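Local coordinates for CRISPR protein (Archaeoglobus fulgidus, PDB 4MJK), which probably serves as a Cas5-type subunit of an archaeal type I-A Cascade, the CRISPR complex that carries the guide RNA, at residues Q169-I174 with D249-E254; W196-Y201 with L227-I232. All blocks are in the same frame, centred on the assembly; numbering follows the deposited sequence.

Interaction 1 (Q169-I174 with D249-E254)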
# COMPACT_ATOMS: atom_id res chain seq x y z
N GLN A 169 -5.87 37.56 2.25
CA GLN A 169 -6.03 37.40 0.80
C GLN A 169 -5.06 38.31 0.07
O GLN A 169 -5.03 39.52 0.31
CB GLN A 169 -7.46 37.73 0.38
CG GLN A 169 -7.85 37.20 -0.99
CD GLN A 169 -9.30 37.49 -1.36
OE1 GLN A 169 -9.95 36.70 -2.04
NE2 GLN A 169 -9.81 38.63 -0.90
N LYS A 170 -4.27 37.74 -0.84
CA LYS A 170 -3.30 38.50 -1.63
C LYS A 170 -3.45 38.18 -3.12
O LYS A 170 -4.03 37.17 -3.49
CB LYS A 170 -1.87 38.16 -1.19
CG LYS A 170 -1.60 38.30 0.31
CD LYS A 170 -0.94 39.64 0.66
CE LYS A 170 -0.69 39.78 2.17
NZ LYS A 170 0.32 38.80 2.67
N ASP A 171 -2.93 39.06 -3.98
CA ASP A 171 -2.74 38.70 -5.38
C ASP A 171 -1.37 39.16 -5.87
O ASP A 171 -0.56 39.65 -5.08
CB ASP A 171 -3.89 39.19 -6.27
CG ASP A 171 -4.04 40.70 -6.27
OD1 ASP A 171 -3.04 41.39 -5.99
OD2 ASP A 171 -5.16 41.18 -6.55
N GLY A 172 -1.08 38.98 -7.15
CA GLY A 172 0.25 39.28 -7.65
C GLY A 172 1.20 38.10 -7.52
O GLY A 172 0.77 36.94 -7.59
N LEU A 173 2.48 38.38 -7.34
CA LEU A 173 3.49 37.34 -7.30
C LEU A 173 3.66 36.77 -5.89
O LEU A 173 3.87 37.50 -4.93
CB LEU A 173 4.81 37.87 -7.84
CG LEU A 173 5.91 36.81 -8.02
CD1 LEU A 173 5.59 35.88 -9.20
CD2 LEU A 173 7.23 37.50 -8.23
N ILE A 174 3.57 35.45 -5.77
CA ILE A 174 3.68 34.78 -4.48
C ILE A 174 4.52 33.53 -4.65
O ILE A 174 4.71 33.06 -5.77
CB ILE A 174 2.28 34.38 -3.90
CG1 ILE A 174 1.48 33.54 -4.88
CG2 ILE A 174 1.46 35.61 -3.52
CD1 ILE A 174 1.64 32.04 -4.69
N ASP A 249 -9.82 35.74 -11.60
CA ASP A 249 -10.74 35.12 -10.62
C ASP A 249 -10.04 34.46 -9.42
O ASP A 249 -10.71 33.86 -8.56
CB ASP A 249 -11.63 34.08 -11.31
CG ASP A 249 -12.36 34.63 -12.52
OD1 ASP A 249 -12.86 35.78 -12.45
OD2 ASP A 249 -12.43 33.93 -13.56
N PHE A 250 -8.71 34.55 -9.35
CA PHE A 250 -7.96 33.80 -8.36
C PHE A 250 -7.24 34.70 -7.39
O PHE A 250 -6.88 35.83 -7.73
CB PHE A 250 -6.95 32.87 -9.03
CG PHE A 250 -7.58 31.81 -9.88
CD1 PHE A 250 -7.88 32.06 -11.21
CD2 PHE A 250 -7.90 30.58 -9.33
CE1 PHE A 250 -8.47 31.09 -12.00
CE2 PHE A 250 -8.50 29.60 -10.10
CZ PHE A 250 -8.79 29.85 -11.44
N LYS A 251 -7.01 34.18 -6.18
CA LYS A 251 -6.31 34.88 -5.13
C LYS A 251 -5.43 33.89 -4.39
O LYS A 251 -5.71 32.69 -4.39
CB LYS A 251 -7.29 35.46 -4.11
CG LYS A 251 -8.32 36.44 -4.66
CD LYS A 251 -7.68 37.77 -4.99
CE LYS A 251 -8.71 38.79 -5.45
NZ LYS A 251 -8.04 40.00 -5.97
N ALA A 252 -4.40 34.40 -3.74
CA ALA A 252 -3.57 33.62 -2.84
C ALA A 252 -4.03 33.85 -1.41
O ALA A 252 -4.32 34.99 -1.02
CB ALA A 252 -2.12 34.04 -3.00
N TYR A 253 -4.11 32.78 -0.62
CA TYR A 253 -4.50 32.90 0.78
C TYR A 253 -3.34 32.49 1.65
O TYR A 253 -2.75 31.43 1.44
CB TYR A 253 -5.74 32.04 1.09
CG TYR A 253 -6.95 32.49 0.34
CD1 TYR A 253 -7.82 33.44 0.88
CD2 TYR A 253 -7.23 32.00 -0.93
CE1 TYR A 253 -8.94 33.87 0.17
CE2 TYR A 253 -8.35 32.42 -1.64
CZ TYR A 253 -9.19 33.36 -1.08
OH TYR A 253 -10.29 33.79 -1.79
N GLU A 254 -2.99 33.35 2.60
CA GLU A 254 -1.77 33.15 3.37
C GLU A 254 -2.02 33.13 4.86
O GLU A 254 -2.82 33.92 5.39
CB GLU A 254 -0.72 34.23 3.02
CG GLU A 254 0.55 34.15 3.87
CD GLU A 254 1.69 35.02 3.34
OE1 GLU A 254 1.42 35.92 2.51
OE2 GLU A 254 2.86 34.79 3.74
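The carboxamide of Q169 and the phenol ring of Y253 are the flat groups of this contact. They lie side by side and point the same way, with their planes 32° apart. Q169 holds CG anti to the backbone N (chi1 -162°) and runs on extended; CG passes 3.7 Å from Y253 CE1, while Q169 OE1, coming at the ring obliquely, ends 2.9 Å from Y253 OH. That hydroxyl is hydrogen-bonded to the carbonyl of R263. K251 crosses the same amide obliquely, its CG 3.1 Å from Q169 OE1.

Beneath these groups the strands run antiparallel. K170 and A252 form the hydrogen-bonded pair: K170 N gives a nearly straight bond (172°) of 2.8 Å to A252 O, and A252 N answers to K170 O. On the face carrying K170 and A252, the lysine chain reaches E254, a weak salt bridge of 3.1 Å from K170 NZ to E254 OE1. A second weak one joins K251 NZ to D171 OD2 at 3.2 Å, where the strand gives way to a turn. Beyond the turn I174 comes back to lay CG2 3.9 Å from A252 CB.

Strand 157-170 and strand 250-255 are neighbours in a six-stranded antiparallel sheet whose first four strands follow the order of a ferredoxin-like fold, as in other RAMP proteins; 250-255 and 258-263 extend it. V259 of that last strand touches I174, A252 and E254, and the Y253 side chain also meets L67 and A68 of strand 66-73.

Interaction 2 (W196-Y201 with L227-I232)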
# COMPACT_ATOMS: atom_id res chain seq x y z
N TRP A 196 7.01 19.50 -10.23
CA TRP A 196 5.64 19.97 -10.29
C TRP A 196 4.95 19.28 -11.47
O TRP A 196 5.21 19.60 -12.64
CB TRP A 196 5.61 21.48 -10.44
CG TRP A 196 6.00 22.16 -9.17
CD1 TRP A 196 7.28 22.47 -8.76
CD2 TRP A 196 5.13 22.56 -8.11
NE1 TRP A 196 7.23 23.08 -7.52
CE2 TRP A 196 5.93 23.14 -7.10
CE3 TRP A 196 3.74 22.50 -7.92
CZ2 TRP A 196 5.39 23.65 -5.92
CZ3 TRP A 196 3.20 23.01 -6.76
CH2 TRP A 196 4.03 23.58 -5.77
N GLU A 197 4.07 18.35 -11.16
CA GLU A 197 3.34 17.63 -12.19
C GLU A 197 2.00 18.31 -12.50
O GLU A 197 1.71 19.37 -11.95
CB GLU A 197 3.13 16.18 -11.74
CG GLU A 197 4.16 15.23 -12.32
CD GLU A 197 3.81 14.81 -13.74
OE1 GLU A 197 4.51 13.93 -14.29
OE2 GLU A 197 2.83 15.36 -14.31
N PHE A 198 1.24 17.71 -13.41
CA PHE A 198 -0.09 18.17 -13.79
C PHE A 198 -1.07 17.05 -13.46
O PHE A 198 -0.76 15.86 -13.64
CB PHE A 198 -0.20 18.41 -15.31
CG PHE A 198 0.64 19.56 -15.82
CD1 PHE A 198 0.05 20.78 -16.10
CD2 PHE A 198 2.00 19.41 -16.03
CE1 PHE A 198 0.81 21.84 -16.58
CE2 PHE A 198 2.77 20.46 -16.52
CZ PHE A 198 2.17 21.67 -16.79
N GLU A 199 -2.28 17.40 -13.03
CA GLU A 199 -3.27 16.38 -12.77
C GLU A 199 -4.65 16.99 -12.92
O GLU A 199 -4.87 18.13 -12.51
CB GLU A 199 -3.06 15.81 -11.36
CG GLU A 199 -3.93 14.60 -11.01
CD GLU A 199 -3.14 13.58 -10.19
OE1 GLU A 199 -2.39 12.79 -10.80
OE2 GLU A 199 -3.27 13.60 -8.94
N VAL A 200 -5.58 16.27 -13.55
CA VAL A 200 -6.93 16.79 -13.76
C VAL A 200 -7.92 16.12 -12.83
O VAL A 200 -8.01 14.89 -12.80
CB VAL A 200 -7.41 16.60 -15.22
CG1 VAL A 200 -8.84 17.15 -15.38
CG2 VAL A 200 -6.44 17.28 -16.18
N TYR A 201 -8.66 16.94 -12.07
CA TYR A 201 -9.60 16.45 -11.05
C TYR A 201 -11.01 16.95 -11.34
O TYR A 201 -11.19 17.90 -12.10
CB TYR A 201 -9.23 17.01 -9.67
CG TYR A 201 -7.83 16.67 -9.17
CD1 TYR A 201 -6.89 17.67 -8.96
CD2 TYR A 201 -7.47 15.35 -8.90
CE1 TYR A 201 -5.62 17.36 -8.50
CE2 TYR A 201 -6.20 15.04 -8.44
CZ TYR A 201 -5.28 16.05 -8.24
OH TYR A 201 -4.00 15.75 -7.78
N LEU A 227 -7.70 21.71 -13.88
CA LEU A 227 -6.30 21.34 -14.00
C LEU A 227 -5.52 21.89 -12.81
O LEU A 227 -5.64 23.07 -12.50
CB LEU A 227 -5.73 21.92 -15.30
CG LEU A 227 -4.23 21.70 -15.51
CD1 LEU A 227 -3.91 20.23 -15.68
CD2 LEU A 227 -3.73 22.51 -16.70
N TYR A 228 -4.75 21.03 -12.12
CA TYR A 228 -3.92 21.45 -10.99
C TYR A 228 -2.46 21.21 -11.29
O TYR A 228 -2.12 20.24 -11.98
CB TYR A 228 -4.24 20.63 -9.73
CG TYR A 228 -5.16 21.29 -8.74
CD1 TYR A 228 -6.47 21.56 -9.06
CD2 TYR A 228 -4.71 21.64 -7.46
CE1 TYR A 228 -7.33 22.16 -8.15
CE2 TYR A 228 -5.56 22.22 -6.53
CZ TYR A 228 -6.87 22.48 -6.89
OH TYR A 228 -7.73 23.08 -5.98
N ARG A 229 -1.59 22.05 -10.74
CA ARG A 229 -0.18 21.73 -10.64
C ARG A 229 0.00 21.14 -9.24
O ARG A 229 -0.61 21.62 -8.30
CB ARG A 229 0.71 22.96 -10.82
CG ARG A 229 0.57 23.62 -12.19
CD ARG A 229 0.91 22.68 -13.35
NE ARG A 229 2.29 22.16 -13.35
CZ ARG A 229 3.30 22.72 -14.02
NH1 ARG A 229 3.12 23.82 -14.73
NH2 ARG A 229 4.51 22.17 -13.98
N ILE A 230 0.79 20.07 -9.14
CA ILE A 230 0.94 19.35 -7.87
C ILE A 230 2.41 19.11 -7.60
O ILE A 230 3.17 18.76 -8.51
CB ILE A 230 0.20 17.97 -7.89
CG1 ILE A 230 0.59 17.17 -9.14
CG2 ILE A 230 -1.32 18.18 -7.88
CD1 ILE A 230 0.09 15.73 -9.17
N PRO A 231 2.84 19.31 -6.35
CA PRO A 231 4.25 19.09 -6.05
C PRO A 231 4.56 17.61 -5.80
O PRO A 231 3.74 16.89 -5.20
CB PRO A 231 4.46 19.90 -4.77
CG PRO A 231 3.13 19.79 -4.05
CD PRO A 231 2.08 19.77 -5.17
N ILE A 232 5.73 17.18 -6.25
CA ILE A 232 6.20 15.82 -6.07
C ILE A 232 7.59 15.90 -5.43
O ILE A 232 8.55 16.37 -6.04
CB ILE A 232 6.30 15.06 -7.41
CG1 ILE A 232 4.97 15.09 -8.18
CG2 ILE A 232 6.84 13.64 -7.17
CD1 ILE A 232 3.96 14.11 -7.72
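E197 O takes two hydrogen bonds from the partner strand, one on each face of its carbonyl plane: I230 N at 3.0 Å from E197 O, and R229 NE at 3.2 Å from it. R229 NH2 adds a nearly straight bond to W196 O, 3.0 Å away, with both carbonyl oxygens near the guanidinium plane. The R229 chain bends twice: chi2 (-59°) sets CD against the F198 ring in a CH-pi contact, and chi3 (-61°) brings NE over the ring centre. Held by its edge, the guanidinium lies flat on that same face, planes 17° apart and R229 CZ 3.6 Å from the F198 centroid, a cation-pi stack. An alanine at R229 would probably leave W196 O without this donor and the F198 ring without its stacked cover. W196 receives P231 CB over its six-membered ring, 3.8 Å from the centroid. Across the sheet, on the face of E199 and Y228, the Y201 edge meets the Y228 face in an offset T-shape, while Y201 OH gives a 2.5 Å bond to E199 OE2. Strand 225-231 is the middle of a three-stranded antiparallel sheet, between 196-202 and 180-181; W71 of strand 66-73 packs on Y201, Y228 and I230.

In the fold
Interaction 1 and interaction 2 belong to different antiparallel sheets, with centres about 19 Å apart and nearest atoms about 8 Å apart, so they do not touch. Along the chain, 196-201 and 227-232 are nested inside the long excursion that 169-174 and 249-254 close: the chain leaves the six-stranded sheet, builds the three-stranded one and returns. Strand 66-73 meets both, L67 and A68 at interaction 1 and I69, W71 and K72 at interaction 2. E183 is a second common neighbour, touched by F250 and accepting a hydrogen bond from L227 N. Interaction 2 lies nearer the middle of the chain, about 9 Å between centres against about 18 Å for interaction 1.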